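Local coordinates for rhamnose ABC transporter, periplasmic rhamnose-binding protein (Kribbella flavida, PDB 4KVF) that probably binds a sugar, likely rhamnose, in the periplasmic-binding-protein manner and delivers it to an ABC transporter for uptake, at residues A43-Q48 / K73-N78; A282-L287 / I324-P329. All blocks are in the same frame, centred on the assembly; numbering follows the deposited sequence.

Contact 1 of 2, residues A43-Q48 / K73-N78; sequences AYLPKQ and KLVGPN
K73 and A43 open the pairing of two neighbouring parallel strands, 71-74 and 41-45, joined through helix 52-67 as a beta-alpha-beta unit of the N-terminal lobe of this type I periplasmic binding protein fold. Their CB atoms pack 4.0 Å apart on one face of the sheet, while the long K73 side chain, bent at its outer torsions, leads away. The carbonyl oxygen of K73 accepts a hydrogen bond from Y44 N at 2.8 Å and also receives a CA-H...O contact from A43. L74, on the other face, brings CD1 to Y44 and P46: CG stands anti to the backbone N (chi1 178°), and from there CD1 comes within 4.1 Å of Y44 CB and 3.9 Å of P46 CD, the leucine and the proline crossing at about a right angle. V58 of helix 52-67 touches both Y44 and L74 on this side. V75 N then binds Y44 O at 3.0 Å, so both polar backbone atoms of Y44 are engaged by segment 73-78, the oxygen by the residue just past the strand. V75 CG2 also meets L45 CD1. The backbone at G76 is one where a CB would be pressed against the carbonyl O of V75, and its CA lies 3.6 Å from L45 CD1. Beyond the strands, P77 makes van der Waals contacts with segment 43-48. Its CD meets the same L45 methyl; the L45 side chain also touches Y88 and I89 of helix 85-94. P77 CG rests 3.5 Å from K47 O.

Contact 2 of 2, residues A282-L287 / I324-P329; sequences ADIGYL and IVLGPP
D283 meets L326 where helix 281-296 packs against the end of strand 323-325, an outermost strand of the six-stranded parallel sheet in the N-terminal lobe of the periplasmic-binding-protein fold. The aspartate contributes its methylene: CB lies 3.7 Å from L326 CD1 and 3.9 Å from L326 CD2, facing the forked end of the leucine. Its carboxylate has a long, weak ion pair with K312. One residue on, I284 brings CG1 to 4.0 Å from L326 CD2, the two side chains crossing at about a right angle; I284 also touches I140 of strand 138-141 and Y53 of helix 52-67. A turn after D283, L287 completes the apolar patch. Its CG stands anti to the backbone N (chi1 177°), and CD2 beyond it is the methyl that touches, 3.9 Å from CD1 of L326, as the two side chains slide past each other in opposite directions. No hydrogen bond crosses the interface, which is held by apolar contacts alone, and F308 of strand 307-309 touches both L287 and I324. The L287 CD2 methyl serves two residues of the other segment, touching L326 at its CA, 3.8 Å away, and I324 at its CG2, 4.0 Å away.

In the fold
Contact 1 and contact 2 both belong to the six-stranded parallel sheet, but at its two outermost strands: 71-74 takes part in contact 1 and 323-325 in contact 2. Their centres lie about 18 Å apart, and along the chain contact 1 closes before contact 2 opens. A direct bridge joins them nonetheless, because Y44 OH of contact 1 lies 2.6 Å from G285 O of contact 2, a probable hydrogen bond from the strand to the helix. Helix 52-67 touches side chains of both, with T54 on P46 and E57 on I284. Contact 2 lies nearer the middle of the chain, about 8 Å from its centre against 17 Å for contact 1.

Contact 1 of 2, residues A43-Q48 / K73-N78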
ATOM      1  N   ALA A  43      -4.640  18.244   7.352  1.00 24.74           N
ATOM      2  CA  ALA A  43      -3.892  17.599   8.426  1.00 23.50           C
ATOM      3  C   ALA A  43      -3.818  16.097   8.190  1.00 24.82           C
ATOM      4  O   ALA A  43      -4.782  15.504   7.719  1.00 27.38           O
ATOM      5  CB  ALA A  43      -4.551  17.877   9.759  1.00 26.95           C
ATOM      6  N   TYR A  44      -2.677  15.500   8.532  1.00 24.20           N
ATOM      7  CA  TYR A  44      -2.438  14.071   8.354  1.00 27.26           C
ATOM      8  C   TYR A  44      -2.332  13.365   9.701  1.00 30.35           C
ATOM      9  O   TYR A  44      -1.630  13.825  10.610  1.00 28.62           O
ATOM     10  CB  TYR A  44      -1.150  13.840   7.570  1.00 25.75           C
ATOM     11  CG  TYR A  44      -1.333  14.083   6.102  1.00 23.59           C
ATOM     12  CD1 TYR A  44      -1.445  15.374   5.605  1.00 25.53           C
ATOM     13  CD2 TYR A  44      -1.435  13.025   5.214  1.00 25.39           C
ATOM     14  CE1 TYR A  44      -1.645  15.610   4.256  1.00 27.68           C
ATOM     15  CE2 TYR A  44      -1.638  13.251   3.868  1.00 23.29           C
ATOM     16  CZ  TYR A  44      -1.739  14.544   3.395  1.00 26.29           C
ATOM     17  OH  TYR A  44      -1.931  14.755   2.048  1.00 27.83           O
ATOM     18  N   LEU A  45      -3.032  12.239   9.809  1.00 21.73           N
ATOM     19  CA  LEU A  45      -3.021  11.399  11.012  1.00 22.76           C
ATOM     20  C   LEU A  45      -2.739   9.971  10.578  1.00 22.40           C
ATOM     21  O   LEU A  45      -3.673   9.186  10.324  1.00 21.39           O
ATOM     22  CB  LEU A  45      -4.377  11.464  11.737  1.00 24.50           C
ATOM     23  CG  LEU A  45      -4.618  10.562  12.962  1.00 24.10           C
ATOM     24  CD1 LEU A  45      -3.464  10.635  13.946  1.00 27.05           C
ATOM     25  CD2 LEU A  45      -5.922  10.970  13.645  1.00 28.56           C
ATOM     26  N   PRO A  46      -1.452   9.624  10.500  1.00 24.27           N
ATOM     27  CA  PRO A  46      -1.068   8.253  10.155  1.00 26.63           C
ATOM     28  C   PRO A  46      -1.312   7.319  11.340  1.00 29.42           C
ATOM     29  O   PRO A  46      -1.708   7.779  12.410  1.00 32.66           O
ATOM     30  CB  PRO A  46       0.422   8.386   9.859  1.00 30.31           C
ATOM     31  CG  PRO A  46       0.876   9.482  10.789  1.00 33.74           C
ATOM     32  CD  PRO A  46      -0.286  10.454  10.873  1.00 26.41           C
ATOM     33  N   LYS A  47      -1.088   6.022  11.147  1.00 30.29           N
ATOM     34  CA  LYS A  47      -1.224   5.064  12.241  1.00 33.29           C
ATOM     35  C   LYS A  47      -0.192   5.300  13.344  1.00 40.32           C
ATOM     36  O   LYS A  47      -0.521   5.247  14.528  1.00 42.30           O
ATOM     37  CB  LYS A  47      -1.124   3.632  11.714  1.00 39.19           C
ATOM     38  CG  LYS A  47      -2.212   3.306  10.707  1.00 44.31           C
ATOM     39  CD  LYS A  47      -2.301   1.816  10.443  1.00 44.54           C
ATOM     40  CE  LYS A  47      -3.680   1.455   9.929  1.00 43.46           C
ATOM     41  NZ  LYS A  47      -3.739   0.026   9.508  1.00 52.36           N
ATOM     42  N   GLN A  48       1.054   5.550  12.948  1.00 37.00           N
ATOM     43  CA  GLN A  48       2.121   5.866  13.896  1.00 46.50           C
ATOM     44  C   GLN A  48       3.094   6.883  13.311  1.00 52.92           C
ATOM     45  O   GLN A  48       3.545   6.735  12.174  1.00 54.52           O
ATOM     46  CB  GLN A  48       2.890   4.605  14.307  1.00 51.23           C
ATOM     47  CG  GLN A  48       2.184   3.728  15.332  1.00 61.08           C
ATOM     48  CD  GLN A  48       3.140   2.805  16.081  1.00 69.25           C
ATOM     49  OE1 GLN A  48       4.317   3.123  16.261  1.00 66.69           O
ATOM     50  NE2 GLN A  48       2.633   1.655  16.521  1.00 69.17           N
ATOM     51  N   LYS A  73      -0.377  20.040   8.279  1.00 27.67           N
ATOM     52  CA  LYS A  73      -0.180  19.681   9.676  1.00 31.25           C
ATOM     53  C   LYS A  73      -0.055  18.160   9.817  1.00 35.41           C
ATOM     54  O   LYS A  73      -0.737  17.404   9.122  1.00 31.57           O
ATOM     55  CB  LYS A  73      -1.336  20.211  10.524  1.00 35.85           C
ATOM     56  CG  LYS A  73      -1.323  19.752  11.965  1.00 37.88           C
ATOM     57  CD  LYS A  73      -2.375  20.503  12.768  1.00 49.20           C
ATOM     58  CE  LYS A  73      -1.753  21.579  13.645  1.00 56.87           C
ATOM     59  NZ  LYS A  73      -1.299  21.060  14.972  1.00 57.49           N
ATOM     60  N   LEU A  74       0.840  17.726  10.699  1.00 36.47           N
ATOM     61  CA  LEU A  74       1.023  16.308  10.991  1.00 28.20           C
ATOM     62  C   LEU A  74       0.811  16.108  12.482  1.00 28.59           C
ATOM     63  O   LEU A  74       1.438  16.787  13.302  1.00 34.69           O
ATOM     64  CB  LEU A  74       2.442  15.861  10.607  1.00 29.33           C
ATOM     65  CG  LEU A  74       2.868  14.405  10.866  1.00 32.87           C
ATOM     66  CD1 LEU A  74       2.037  13.422  10.035  1.00 31.92           C
ATOM     67  CD2 LEU A  74       4.359  14.190  10.600  1.00 31.52           C
ATOM     68  N   VAL A  75      -0.087  15.189  12.834  1.00 29.04           N
ATOM     69  CA  VAL A  75      -0.296  14.807  14.227  1.00 30.94           C
ATOM     70  C   VAL A  75      -0.344  13.283  14.313  1.00 34.96           C
ATOM     71  O   VAL A  75      -0.501  12.605  13.300  1.00 31.55           O
ATOM     72  CB  VAL A  75      -1.620  15.378  14.813  1.00 36.15           C
ATOM     73  CG1 VAL A  75      -1.668  16.916  14.714  1.00 31.58           C
ATOM     74  CG2 VAL A  75      -2.820  14.759  14.125  1.00 30.69           C
ATOM     75  N   GLY A  76      -0.224  12.749  15.523  1.00 33.06           N
ATOM     76  CA  GLY A  76      -0.379  11.319  15.715  1.00 31.31           C
ATOM     77  C   GLY A  76       0.368  10.751  16.904  1.00 34.74           C
ATOM     78  O   GLY A  76       1.260  11.397  17.465  1.00 37.99           O
ATOM     79  N   PRO A  77      -0.006   9.529  17.305  1.00 39.46           N
ATOM     80  CA  PRO A  77       0.605   8.869  18.463  1.00 44.36           C
ATOM     81  C   PRO A  77       1.997   8.412  18.077  1.00 47.68           C
ATOM     82  O   PRO A  77       2.252   8.230  16.890  1.00 47.91           O
ATOM     83  CB  PRO A  77      -0.310   7.661  18.692  1.00 46.30           C
ATOM     84  CG  PRO A  77      -0.788   7.314  17.319  1.00 39.60           C
ATOM     85  CD  PRO A  77      -0.953   8.647  16.593  1.00 38.73           C
ATOM     86  N   ASN A  78       2.899   8.243  19.035  1.00 60.53           N
ATOM     87  CA  ASN A  78       4.165   7.615  18.692  1.00 67.54           C
ATOM     88  C   ASN A  78       4.233   6.173  19.190  1.00 72.00           C
ATOM     89  O   ASN A  78       3.283   5.663  19.792  1.00 64.82           O
ATOM     90  CB  ASN A  78       5.370   8.437  19.160  1.00 76.64           C
ATOM     91  CG  ASN A  78       6.529   8.377  18.176  1.00 86.01           C
ATOM     92  OD1 ASN A  78       6.661   7.414  17.415  1.00 87.63           O
ATOM     93  ND2 ASN A  78       7.371   9.409  18.181  1.00 86.59           N
TER

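Contact 2 of 2, residues A282-L287 / I324-P329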
ATOM      1  N   ALA A 282       4.809   7.951  -0.737  1.00 30.94           N
ATOM      2  CA  ALA A 282       4.715   9.394  -0.934  1.00 27.15           C
ATOM      3  C   ALA A 282       3.537   9.747  -1.837  1.00 33.22           C
ATOM      4  O   ALA A 282       2.864  10.762  -1.639  1.00 29.62           O
ATOM      5  CB  ALA A 282       6.026   9.964  -1.489  1.00 33.30           C
ATOM      6  N   ASP A 283       3.269   8.902  -2.827  1.00 26.14           N
ATOM      7  CA  ASP A 283       2.155   9.167  -3.735  1.00 25.86           C
ATOM      8  C   ASP A 283       0.813   9.006  -3.041  1.00 25.01           C
ATOM      9  O   ASP A 283      -0.176   9.617  -3.446  1.00 24.23           O
ATOM     10  CB  ASP A 283       2.199   8.256  -4.971  1.00 29.57           C
ATOM     11  CG  ASP A 283       3.358   8.572  -5.896  1.00 30.93           C
ATOM     12  OD1 ASP A 283       3.895   9.701  -5.839  1.00 33.16           O
ATOM     13  OD2 ASP A 283       3.726   7.687  -6.704  1.00 39.81           O
ATOM     14  N   ILE A 284       0.763   8.158  -2.015  1.00 24.25           N
ATOM     15  CA  ILE A 284      -0.476   7.993  -1.258  1.00 23.58           C
ATOM     16  C   ILE A 284      -0.844   9.311  -0.560  1.00 25.82           C
ATOM     17  O   ILE A 284      -1.976   9.790  -0.653  1.00 24.42           O
ATOM     18  CB  ILE A 284      -0.348   6.874  -0.200  1.00 24.98           C
ATOM     19  CG1 ILE A 284       0.055   5.551  -0.859  1.00 26.87           C
ATOM     20  CG2 ILE A 284      -1.669   6.695   0.553  1.00 26.92           C
ATOM     21  CD1 ILE A 284       0.346   4.458   0.158  1.00 28.11           C
ATOM     22  N   GLY A 285       0.126   9.903   0.122  1.00 25.80           N
ATOM     23  CA  GLY A 285      -0.104  11.151   0.825  1.00 25.88           C
ATOM     24  C   GLY A 285      -0.373  12.291  -0.135  1.00 28.00           C
ATOM     25  O   GLY A 285      -1.204  13.165   0.119  1.00 23.50           O
ATOM     26  N   TYR A 286       0.358  12.289  -1.247  1.00 22.53           N
ATOM     27  CA  TYR A 286       0.191  13.302  -2.294  1.00 24.83           C
ATOM     28  C   TYR A 286      -1.214  13.216  -2.893  1.00 26.57           C
ATOM     29  O   TYR A 286      -1.922  14.221  -3.004  1.00 23.86           O
ATOM     30  CB  TYR A 286       1.285  13.103  -3.356  1.00 23.97           C
ATOM     31  CG  TYR A 286       1.328  14.117  -4.469  1.00 23.44           C
ATOM     32  CD1 TYR A 286       0.422  14.056  -5.523  1.00 25.04           C
ATOM     33  CD2 TYR A 286       2.300  15.105  -4.493  1.00 28.73           C
ATOM     34  CE1 TYR A 286       0.474  14.975  -6.561  1.00 24.19           C
ATOM     35  CE2 TYR A 286       2.351  16.033  -5.524  1.00 31.64           C
ATOM     36  CZ  TYR A 286       1.436  15.954  -6.555  1.00 26.33           C
ATOM     37  OH  TYR A 286       1.486  16.872  -7.588  1.00 29.77           O
ATOM     38  N   LEU A 287      -1.636  12.013  -3.269  1.00 20.34           N
ATOM     39  CA  LEU A 287      -2.964  11.839  -3.817  1.00 21.99           C
ATOM     40  C   LEU A 287      -4.037  12.223  -2.802  1.00 25.14           C
ATOM     41  O   LEU A 287      -5.028  12.845  -3.160  1.00 22.25           O
ATOM     42  CB  LEU A 287      -3.163  10.399  -4.308  1.00 24.68           C
ATOM     43  CG  LEU A 287      -4.552  10.041  -4.848  1.00 24.06           C
ATOM     44  CD1 LEU A 287      -5.008  11.020  -5.930  1.00 24.85           C
ATOM     45  CD2 LEU A 287      -4.555   8.609  -5.390  1.00 22.63           C
ATOM     46  N   ILE A 324     -10.585   5.579  -4.077  1.00 21.79           N
ATOM     47  CA  ILE A 324      -9.739   6.095  -5.126  1.00 20.44           C
ATOM     48  C   ILE A 324      -8.450   5.281  -5.130  1.00 22.45           C
ATOM     49  O   ILE A 324      -7.716   5.280  -4.151  1.00 24.00           O
ATOM     50  CB  ILE A 324      -9.401   7.584  -4.882  1.00 22.92           C
ATOM     51  CG1 ILE A 324     -10.703   8.392  -4.780  1.00 24.68           C
ATOM     52  CG2 ILE A 324      -8.516   8.114  -5.999  1.00 25.66           C
ATOM     53  CD1 ILE A 324     -10.491   9.852  -4.346  1.00 26.27           C
ATOM     54  N   VAL A 325      -8.196   4.571  -6.226  1.00 22.45           N
ATOM     55  CA  VAL A 325      -7.058   3.641  -6.269  1.00 21.98           C
ATOM     56  C   VAL A 325      -5.854   4.337  -6.868  1.00 23.65           C
ATOM     57  O   VAL A 325      -5.936   4.845  -7.991  1.00 23.35           O
ATOM     58  CB  VAL A 325      -7.405   2.408  -7.139  1.00 21.91           C
ATOM     59  CG1 VAL A 325      -6.200   1.464  -7.220  1.00 24.70           C
ATOM     60  CG2 VAL A 325      -8.615   1.697  -6.544  1.00 25.87           C
ATOM     61  N   LEU A 326      -4.740   4.361  -6.132  1.00 22.58           N
ATOM     62  CA  LEU A 326      -3.553   5.095  -6.559  1.00 19.60           C
ATOM     63  C   LEU A 326      -3.077   4.595  -7.916  1.00 25.96           C
ATOM     64  O   LEU A 326      -2.750   5.376  -8.809  1.00 24.64           O
ATOM     65  CB  LEU A 326      -2.432   4.960  -5.519  1.00 23.12           C
ATOM     66  CG  LEU A 326      -1.039   5.460  -5.904  1.00 24.51           C
ATOM     67  CD1 LEU A 326      -1.048   6.972  -6.177  1.00 23.68           C
ATOM     68  CD2 LEU A 326      -0.043   5.113  -4.803  1.00 26.02           C
ATOM     69  N   GLY A 327      -3.066   3.278  -8.074  1.00 22.29           N
ATOM     70  CA  GLY A 327      -2.751   2.678  -9.357  1.00 24.10           C
ATOM     71  C   GLY A 327      -2.387   1.224  -9.157  1.00 21.89           C
ATOM     72  O   GLY A 327      -2.529   0.692  -8.055  1.00 21.60           O
ATOM     73  N   PRO A 328      -1.932   0.566 -10.224  1.00 24.38           N
ATOM     74  CA  PRO A 328      -1.404  -0.789 -10.043  1.00 23.61           C
ATOM     75  C   PRO A 328      -0.170  -0.714  -9.146  1.00 28.53           C
ATOM     76  O   PRO A 328       0.397   0.377  -8.992  1.00 29.76           O
ATOM     77  CB  PRO A 328      -1.006  -1.197 -11.471  1.00 29.05           C
ATOM     78  CG  PRO A 328      -1.808  -0.309 -12.362  1.00 30.68           C
ATOM     79  CD  PRO A 328      -1.923   0.991 -11.635  1.00 29.25           C
ATOM     80  N   PRO A 329       0.246  -1.850  -8.555  1.00 25.04           N
ATOM     81  CA  PRO A 329       1.466  -1.864  -7.738  1.00 28.07           C
ATOM     82  C   PRO A 329       2.665  -1.346  -8.518  1.00 30.27           C
ATOM     83  O   PRO A 329       2.731  -1.517  -9.737  1.00 30.28           O
ATOM     84  CB  PRO A 329       1.661  -3.350  -7.431  1.00 27.12           C
ATOM     85  CG  PRO A 329       0.256  -3.911  -7.486  1.00 23.72           C
ATOM     86  CD  PRO A 329      -0.411  -3.173  -8.602  1.00 26.45           C
TER